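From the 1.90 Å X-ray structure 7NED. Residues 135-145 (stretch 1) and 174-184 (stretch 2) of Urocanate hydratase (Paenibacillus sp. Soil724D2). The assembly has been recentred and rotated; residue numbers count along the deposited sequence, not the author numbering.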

# COMPACT_ATOMS: atom_id res chain seq x y z
N VAL A 135 1.23 -16.49 -18.73
CA VAL A 135 1.26 -17.46 -17.66
C VAL A 135 1.77 -18.82 -18.13
O VAL A 135 1.94 -19.73 -17.31
CB VAL A 135 -0.14 -17.60 -17.01
CG1 VAL A 135 -1.09 -18.39 -17.91
CG2 VAL A 135 -0.06 -18.23 -15.62
N ILE A 136 2.04 -19.00 -19.42
CA ILE A 136 2.24 -20.38 -19.87
C ILE A 136 3.56 -20.95 -19.35
O ILE A 136 3.62 -22.13 -18.99
CB ILE A 136 2.11 -20.50 -21.40
CG1 ILE A 136 2.13 -21.98 -21.80
CG2 ILE A 136 3.20 -19.77 -22.13
CD1 ILE A 136 2.02 -22.16 -23.28
N GLN A 137 4.63 -20.15 -19.24
CA GLN A 137 5.88 -20.75 -18.76
C GLN A 137 5.79 -21.11 -17.29
O GLN A 137 6.36 -22.12 -16.87
CB GLN A 137 7.09 -19.83 -18.96
CG GLN A 137 8.36 -20.62 -18.54
CD GLN A 137 9.70 -19.92 -18.81
OE1 GLN A 137 9.75 -18.80 -19.29
NE2 GLN A 137 10.79 -20.61 -18.48
N GLY A 138 5.12 -20.28 -16.49
CA GLY A 138 4.90 -20.62 -15.09
C GLY A 138 4.21 -21.97 -14.94
O GLY A 138 4.64 -22.82 -14.18
N THR A 139 3.14 -22.17 -15.69
CA THR A 139 2.41 -23.43 -15.59
C THR A 139 3.27 -24.60 -16.06
O THR A 139 3.28 -25.68 -15.46
CB THR A 139 1.13 -23.32 -16.43
OG1 THR A 139 0.42 -22.14 -16.00
CG2 THR A 139 0.25 -24.56 -16.25
N TYR A 140 3.99 -24.40 -17.15
CA TYR A 140 4.90 -25.43 -17.63
C TYR A 140 5.96 -25.75 -16.56
O TYR A 140 6.26 -26.93 -16.30
CB TYR A 140 5.48 -24.97 -18.96
CG TYR A 140 6.64 -25.77 -19.49
CD1 TYR A 140 7.94 -25.37 -19.27
CD2 TYR A 140 6.42 -26.96 -20.20
CE1 TYR A 140 9.01 -26.12 -19.76
CE2 TYR A 140 7.47 -27.71 -20.68
CZ TYR A 140 8.76 -27.28 -20.47
OH TYR A 140 9.81 -28.01 -20.94
N GLU A 141 6.50 -24.72 -15.90
CA GLU A 141 7.47 -24.96 -14.83
C GLU A 141 6.83 -25.66 -13.63
O GLU A 141 7.49 -26.44 -12.94
CB GLU A 141 8.11 -23.64 -14.36
CG GLU A 141 9.10 -22.94 -15.34
CD GLU A 141 10.18 -23.87 -15.92
OE1 GLU A 141 10.50 -23.75 -17.15
OE2 GLU A 141 10.69 -24.72 -15.15
N ILE A 142 5.55 -25.39 -13.35
CA ILE A 142 4.86 -26.18 -12.33
C ILE A 142 4.81 -27.65 -12.74
O ILE A 142 5.14 -28.54 -11.94
CB ILE A 142 3.43 -25.65 -12.08
CG1 ILE A 142 3.46 -24.26 -11.46
CG2 ILE A 142 2.65 -26.64 -11.20
CD1 ILE A 142 2.10 -23.54 -11.52
N PHE A 143 4.34 -27.92 -13.97
CA PHE A 143 4.26 -29.30 -14.43
C PHE A 143 5.63 -29.97 -14.42
O PHE A 143 5.76 -31.12 -13.99
CB PHE A 143 3.63 -29.35 -15.83
CG PHE A 143 2.17 -28.98 -15.86
CD1 PHE A 143 1.39 -29.05 -14.72
CD2 PHE A 143 1.57 -28.59 -17.04
CE1 PHE A 143 0.02 -28.70 -14.75
CE2 PHE A 143 0.20 -28.24 -17.07
CZ PHE A 143 -0.56 -28.30 -15.92
N GLN A 144 6.68 -29.24 -14.84
CA GLN A 144 8.02 -29.85 -14.86
C GLN A 144 8.56 -30.10 -13.45
O GLN A 144 9.23 -31.11 -13.22
CB GLN A 144 9.01 -29.00 -15.65
CG GLN A 144 8.75 -29.01 -17.18
CD GLN A 144 8.89 -30.40 -17.83
OE1 GLN A 144 8.12 -31.32 -17.53
NE2 GLN A 144 9.83 -30.53 -18.75
N SER A 145 8.29 -29.19 -12.51
CA SER A 145 8.66 -29.41 -11.12
C SER A 145 7.99 -30.66 -10.56
O SER A 145 8.63 -31.50 -9.91
CB SER A 145 8.32 -28.16 -10.29
OG SER A 145 8.59 -28.41 -8.92
N LEU A 174 -1.58 -26.14 -23.52
CA LEU A 174 -0.28 -26.07 -24.17
C LEU A 174 0.86 -26.31 -23.19
O LEU A 174 1.83 -26.99 -23.52
CB LEU A 174 -0.13 -24.74 -24.87
CG LEU A 174 1.00 -24.63 -25.87
CD1 LEU A 174 1.00 -25.81 -26.94
CD2 LEU A 174 0.85 -23.29 -26.56
N ALA A 175 0.75 -25.78 -21.98
CA ALA A 175 1.74 -26.13 -20.97
C ALA A 175 1.76 -27.65 -20.78
O ALA A 175 2.83 -28.25 -20.71
CB ALA A 175 1.44 -25.43 -19.64
N GLY A 176 0.58 -28.26 -20.72
CA GLY A 176 0.52 -29.71 -20.55
C GLY A 176 1.21 -30.45 -21.68
O GLY A 176 2.08 -31.28 -21.44
N THR A 177 0.86 -30.14 -22.93
CA THR A 177 1.46 -30.94 -24.01
C THR A 177 2.93 -30.59 -24.25
O THR A 177 3.72 -31.47 -24.64
CB THR A 177 0.66 -30.79 -25.31
OG1 THR A 177 0.63 -29.43 -25.72
CG2 THR A 177 -0.76 -31.35 -25.14
N LEU A 178 3.34 -29.34 -24.01
CA LEU A 178 4.77 -29.05 -24.07
C LEU A 178 5.57 -29.90 -23.09
O LEU A 178 6.73 -30.23 -23.35
CB LEU A 178 5.01 -27.55 -23.77
CG LEU A 178 4.61 -26.63 -24.93
CD1 LEU A 178 4.63 -25.21 -24.49
CD2 LEU A 178 5.51 -26.79 -26.16
N ALA A 179 4.97 -30.25 -21.95
CA ALA A 179 5.61 -31.12 -20.97
C ALA A 179 5.40 -32.59 -21.26
O ALA A 179 5.81 -33.43 -20.45
CB ALA A 179 5.09 -30.81 -19.57
N GLY A 180 4.75 -32.93 -22.36
CA GLY A 180 4.59 -34.31 -22.77
C GLY A 180 3.37 -35.01 -22.21
O GLY A 180 3.21 -36.20 -22.47
N ALA A 181 2.51 -34.29 -21.47
CA ALA A 181 1.43 -34.87 -20.68
C ALA A 181 0.19 -35.08 -21.54
O ALA A 181 0.05 -34.52 -22.62
CB ALA A 181 1.05 -33.96 -19.49
N ALA A 182 -0.71 -35.91 -21.03
CA ALA A 182 -2.06 -36.02 -21.59
C ALA A 182 -2.95 -35.20 -20.66
O ALA A 182 -3.14 -35.57 -19.50
CB ALA A 182 -2.51 -37.48 -21.65
N ILE A 183 -3.49 -34.10 -21.16
CA ILE A 183 -4.15 -33.14 -20.28
C ILE A 183 -5.60 -32.97 -20.72
O ILE A 183 -5.89 -32.69 -21.88
CB ILE A 183 -3.40 -31.78 -20.26
CG1 ILE A 183 -4.04 -30.83 -19.21
CG2 ILE A 183 -3.30 -31.16 -21.65
CD1 ILE A 183 -3.13 -29.60 -18.80
N LEU A 184 -6.51 -33.16 -19.76
CA LEU A 184 -7.94 -32.93 -19.94
C LEU A 184 -8.34 -31.62 -19.26
O LEU A 184 -8.15 -31.47 -18.05
CB LEU A 184 -8.73 -34.10 -19.33
CG LEU A 184 -10.25 -34.05 -19.44
CD1 LEU A 184 -10.67 -33.85 -20.92
CD2 LEU A 184 -10.87 -35.31 -18.81
O HOH W 1 9.31 -30.37 -22.35
O HOH W 2 7.76 -33.75 -18.77

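The helix of residues 135-145 packs against the helix that ends near Leu-178, their axes inclined at 45° and 8.6 Å apart at closest approach. No direct hydrogen bond links the two stretches; apolar packing, supplemented by two bridging waters, accounts for the contact, which buries 427 Å² in total.

Ala-175 covers the most surface and lies at the point of tightest approach, where its CA is 4.7 Å from the CA of Tyr-140. Its CB points toward the first helix and enters a hole formed by Ile-136, Thr-139, Tyr-140 and Phe-143. The methyl carbon CB of Ala-175 lies 3.7 Å from both CG2 of Thr-139 and the backbone N of Tyr-140, and 4.0 Å from O of Ile-136. A single methyl thus fills the space down to the backbone of the opposing helix. That backbone remains internally paired, with Tyr-140 N donating to Ile-136 O at 2.9 Å, so the polar atoms beneath the methyl need no partner from the second stretch.

Ile-136 borders one part of this hole and extends along the second helix. With both chi angles t, its side chain carries CD1 to 3.7 Å from CD2 of Leu-174 and 4.2 Å from CD1 of Leu-178, while CG1 stays 4.1 Å from CB of Ala-175. The extended aliphatic chain therefore reaches residues one turn apart and is buried among them.

The CA-to-CB bond of Phe-143 points toward the second stretch, and with chi1 in the m well the ring lies against it. The ring edge meets the backbone, CE2 lying 3.7 Å from N of Gly-176. The same CE2 is 4.0 Å from CB of Ala-175 and 4.0 Å from CD1 of Ile-183, so the ring joins the helix to the strand that follows. Glycine suits position 176, since a CB there would clash with CD1 of Ile-183.

Tyr-140 leaves its backbone sideways, but its ring reaches the end of the second helix. Its edge faces the peptide between Leu-178 and Ala-179, with CE2 3.7 Å from O of Leu-178, and CD2 packs 3.9 Å from CB of Leu-178. Beyond the ring, water 1 donates to OH of Tyr-140 and to O of Leu-178, each at 2.8 Å. Water 2 similarly links OE1 of Gln-144, at 2.8 Å, to O of Ala-179, at 2.6 Å. The chain then turns at Gly-180 in a Schellman motif, whose positive phi would jam a CB against the preceding carbonyl and calls for glycine.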